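Side-chain contact in transcriptional regulator, TetR family (Thermus thermophilus, PDB 3VPR), which represses transcription, probably by binding cis-regulatory DNA through a predicted helix-turn-helix motif: residues E67-V72 with R80-A85. Sequence-based numbering, arbitrary orientation.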
ATOM      1  N   GLU A  67     -15.483  -3.946 -14.380  1.00 59.38           N
ATOM      2  CA  GLU A  67     -16.558  -3.566 -15.285  1.00 55.89           C
ATOM      3  C   GLU A  67     -17.719  -4.534 -15.132  1.00 47.71           C
ATOM      4  O   GLU A  67     -18.868  -4.169 -15.340  1.00 44.71           O
ATOM      5  CB  GLU A  67     -16.063  -3.552 -16.733  1.00 50.15           C
ATOM      6  CG  GLU A  67     -15.036  -2.466 -17.005  1.00 60.46           C
ATOM      7  CD  GLU A  67     -14.469  -2.516 -18.410  1.00 61.73           C
ATOM      8  OE1 GLU A  67     -14.141  -3.629 -18.886  1.00 48.95           O
ATOM      9  OE2 GLU A  67     -14.340  -1.439 -19.026  1.00 64.23           O
ATOM     10  N   LYS A  68     -17.419  -5.769 -14.753  1.00 44.81           N
ATOM     11  CA  LYS A  68     -18.471  -6.751 -14.580  1.00 46.95           C
ATOM     12  C   LYS A  68     -19.415  -6.240 -13.492  1.00 62.15           C
ATOM     13  O   LYS A  68     -20.641  -6.333 -13.621  1.00 61.75           O
ATOM     14  CB  LYS A  68     -17.897  -8.096 -14.133  1.00 50.04           C
ATOM     15  CG  LYS A  68     -16.572  -8.516 -14.776  1.00 62.22           C
ATOM     16  CD  LYS A  68     -16.688  -8.742 -16.270  1.00 66.83           C
ATOM     17  CE  LYS A  68     -15.509  -9.540 -16.816  1.00 67.73           C
ATOM     18  NZ  LYS A  68     -15.740  -9.919 -18.240  1.00 55.10           N
ATOM     19  N   ALA A  69     -18.832  -5.685 -12.430  1.00 49.42           N
ATOM     20  CA  ALA A  69     -19.601  -5.192 -11.292  1.00 49.73           C
ATOM     21  C   ALA A  69     -20.543  -4.042 -11.612  1.00 50.41           C
ATOM     22  O   ALA A  69     -21.590  -3.911 -10.983  1.00 49.55           O
ATOM     23  CB  ALA A  69     -18.654  -4.790 -10.155  1.00 44.70           C
ATOM     24  N   LEU A  70     -20.171  -3.205 -12.576  1.00 51.66           N
ATOM     25  CA  LEU A  70     -21.003  -2.077 -12.960  1.00 53.34           C
ATOM     26  C   LEU A  70     -22.365  -2.551 -13.477  1.00 59.70           C
ATOM     27  O   LEU A  70     -23.355  -1.812 -13.433  1.00 55.70           O
ATOM     28  CB  LEU A  70     -20.301  -1.243 -14.038  1.00 54.69           C
ATOM     29  CG  LEU A  70     -19.065  -0.430 -13.634  1.00 59.46           C
ATOM     30  CD1 LEU A  70     -18.501   0.302 -14.846  1.00 46.71           C
ATOM     31  CD2 LEU A  70     -19.441   0.567 -12.554  1.00 51.77           C
ATOM     32  N   GLU A  71     -22.408  -3.795 -13.945  1.00 57.96           N
ATOM     33  CA  GLU A  71     -23.631  -4.374 -14.487  1.00 60.36           C
ATOM     34  C   GLU A  71     -24.580  -4.955 -13.446  1.00 58.60           C
ATOM     35  O   GLU A  71     -25.686  -5.378 -13.783  1.00 61.98           O
ATOM     36  CB  GLU A  71     -23.284  -5.444 -15.528  1.00 60.42           C
ATOM     37  CG  GLU A  71     -22.554  -4.900 -16.751  1.00 68.10           C
ATOM     38  CD  GLU A  71     -23.352  -3.836 -17.480  1.00 81.63           C
ATOM     39  OE1 GLU A  71     -24.468  -4.149 -17.945  1.00 93.31           O
ATOM     40  OE2 GLU A  71     -22.869  -2.686 -17.590  1.00 81.88           O
ATOM     41  N   VAL A  72     -24.159  -4.974 -12.185  1.00 56.11           N
ATOM     42  CA  VAL A  72     -25.005  -5.498 -11.117  1.00 51.75           C
ATOM     43  C   VAL A  72     -25.933  -4.398 -10.602  1.00 54.87           C
ATOM     44  O   VAL A  72     -25.476  -3.361 -10.117  1.00 57.51           O
ATOM     45  CB  VAL A  72     -24.156  -6.046  -9.944  1.00 58.01           C
ATOM     46  CG1 VAL A  72     -25.061  -6.541  -8.821  1.00 49.40           C
ATOM     47  CG2 VAL A  72     -23.262  -7.174 -10.442  1.00 48.79           C
ATOM     48  N   ARG A  80     -19.604  -5.686  -3.774  1.00 30.73           N
ATOM     49  CA  ARG A  80     -18.995  -6.943  -3.339  1.00 36.93           C
ATOM     50  C   ARG A  80     -18.316  -7.683  -4.488  1.00 43.95           C
ATOM     51  O   ARG A  80     -17.204  -8.208  -4.339  1.00 49.26           O
ATOM     52  CB  ARG A  80     -20.038  -7.852  -2.679  1.00 31.95           C
ATOM     53  CG  ARG A  80     -19.443  -9.155  -2.115  1.00 45.69           C
ATOM     54  CD  ARG A  80     -20.454  -9.947  -1.263  1.00 56.27           C
ATOM     55  NE  ARG A  80     -21.472 -10.643  -2.055  1.00 56.12           N
ATOM     56  CZ  ARG A  80     -21.255 -11.740  -2.783  1.00 57.67           C
ATOM     57  NH1 ARG A  80     -20.050 -12.294  -2.834  1.00 56.64           N
ATOM     58  NH2 ARG A  80     -22.252 -12.289  -3.463  1.00 51.47           N
ATOM     59  N   ARG A  81     -18.983  -7.719  -5.636  1.00 43.56           N
ATOM     60  CA  ARG A  81     -18.420  -8.391  -6.791  1.00 39.04           C
ATOM     61  C   ARG A  81     -17.170  -7.656  -7.241  1.00 28.83           C
ATOM     62  O   ARG A  81     -16.171  -8.269  -7.574  1.00 38.18           O
ATOM     63  CB  ARG A  81     -19.445  -8.454  -7.919  1.00 48.20           C
ATOM     64  CG  ARG A  81     -20.757  -9.090  -7.485  1.00 73.08           C
ATOM     65  CD  ARG A  81     -21.403  -9.848  -8.622  1.00 86.44           C
ATOM     66  NE  ARG A  81     -20.656 -11.065  -8.916  1.00 97.49           N
ATOM     67  CZ  ARG A  81     -20.601 -11.637 -10.113  1.00102.49           C
ATOM     68  NH1 ARG A  81     -21.249 -11.101 -11.142  1.00104.52           N
ATOM     69  NH2 ARG A  81     -19.889 -12.746 -10.283  1.00104.60           N
ATOM     70  N   PHE A  82     -17.214  -6.334  -7.243  1.00 28.74           N
ATOM     71  CA  PHE A  82     -16.039  -5.588  -7.639  1.00 31.01           C
ATOM     72  C   PHE A  82     -14.847  -5.972  -6.744  1.00 34.80           C
ATOM     73  O   PHE A  82     -13.775  -6.328  -7.236  1.00 31.61           O
ATOM     74  CB  PHE A  82     -16.310  -4.096  -7.531  1.00 32.57           C
ATOM     75  CG  PHE A  82     -15.143  -3.231  -7.927  1.00 42.19           C
ATOM     76  CD1 PHE A  82     -14.086  -3.008  -7.048  1.00 32.42           C
ATOM     77  CD2 PHE A  82     -15.117  -2.614  -9.177  1.00 36.49           C
ATOM     78  CE1 PHE A  82     -13.019  -2.170  -7.411  1.00 32.02           C
ATOM     79  CE2 PHE A  82     -14.065  -1.784  -9.540  1.00 34.77           C
ATOM     80  CZ  PHE A  82     -13.015  -1.558  -8.661  1.00 31.88           C
HETATM   81  N   MSE A  83     -15.051  -5.929  -5.430  1.00 35.56           N
HETATM   82  CA  MSE A  83     -13.979  -6.235  -4.490  1.00 35.57           C
HETATM   83  C   MSE A  83     -13.450  -7.664  -4.617  1.00 36.67           C
HETATM   84  O   MSE A  83     -12.234  -7.881  -4.595  1.00 32.05           O
HETATM   85  CB  MSE A  83     -14.448  -5.952  -3.061  1.00 28.80           C
HETATM   86  CG  MSE A  83     -14.764  -4.482  -2.818  1.00 39.30           C
HETATM   87 SE   MSE A  83     -15.528  -4.105  -1.062  1.00 46.86          SE
HETATM   88  CE  MSE A  83     -13.907  -4.369   0.017  1.00 31.06           C
ATOM     89  N   GLU A  84     -14.353  -8.628  -4.765  1.00 34.05           N
ATOM     90  CA  GLU A  84     -13.942 -10.022  -4.901  1.00 37.57           C
ATOM     91  C   GLU A  84     -13.247 -10.326  -6.226  1.00 39.14           C
ATOM     92  O   GLU A  84     -12.254 -11.049  -6.252  1.00 42.72           O
ATOM     93  CB  GLU A  84     -15.141 -10.950  -4.704  1.00 43.16           C
ATOM     94  CG  GLU A  84     -15.577 -11.017  -3.246  1.00 55.32           C
ATOM     95  CD  GLU A  84     -16.647 -12.057  -2.984  1.00 59.16           C
ATOM     96  OE1 GLU A  84     -16.443 -13.233  -3.349  1.00 76.83           O
ATOM     97  OE2 GLU A  84     -17.687 -11.699  -2.401  1.00 68.37           O
ATOM     98  N   ALA A  85     -13.763  -9.777  -7.322  1.00 31.18           N
ATOM     99  CA  ALA A  85     -13.156  -9.989  -8.628  1.00 35.71           C
ATOM    100  C   ALA A  85     -11.751  -9.384  -8.602  1.00 33.88           C
ATOM    101  O   ALA A  85     -10.811  -9.972  -9.120  1.00 40.65           O
ATOM    102  CB  ALA A  85     -14.010  -9.322  -9.728  1.00 30.02           C
TER
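Ala69, on helix 47-70, meets Phe82 of helix 75-92 with their CA atoms only 5.1 Å apart, an example of how a small residue lets two consecutive helices approach closely. The methyl group does the touching: Ala69 CB lies 3.6 Å from Phe82 CB and equally near the backbone N of Phe82, packing against the helix backbone as well as a side chain. With CG anti to the backbone N (chi1 -180°), the Phe82 ring is carried past the methyl, which sits near the ring plane beyond an edge but is closer to CB; the ring also stacks with His122 and touches Leu126, both on helix 109-135, which covers Ala69 through Ile129 as well. Farther along, Val72 and Arg81 cross at about a right angle, Val72 CG2 resting 3.7 Å from Arg81 CD. The same methyl lies at the edge of the guanidinium, near its plane. Val72 O accepts a hydrogen bond from Arg132, tying segment 67-72 to helix 109-135. The modest 215 Å² buried here joins two helices of an all-helical TetR-family protein through van der Waals contacts of aliphatic carbons, including the hydrocarbon part of Arg81, a chemistry that implies non-directional packing.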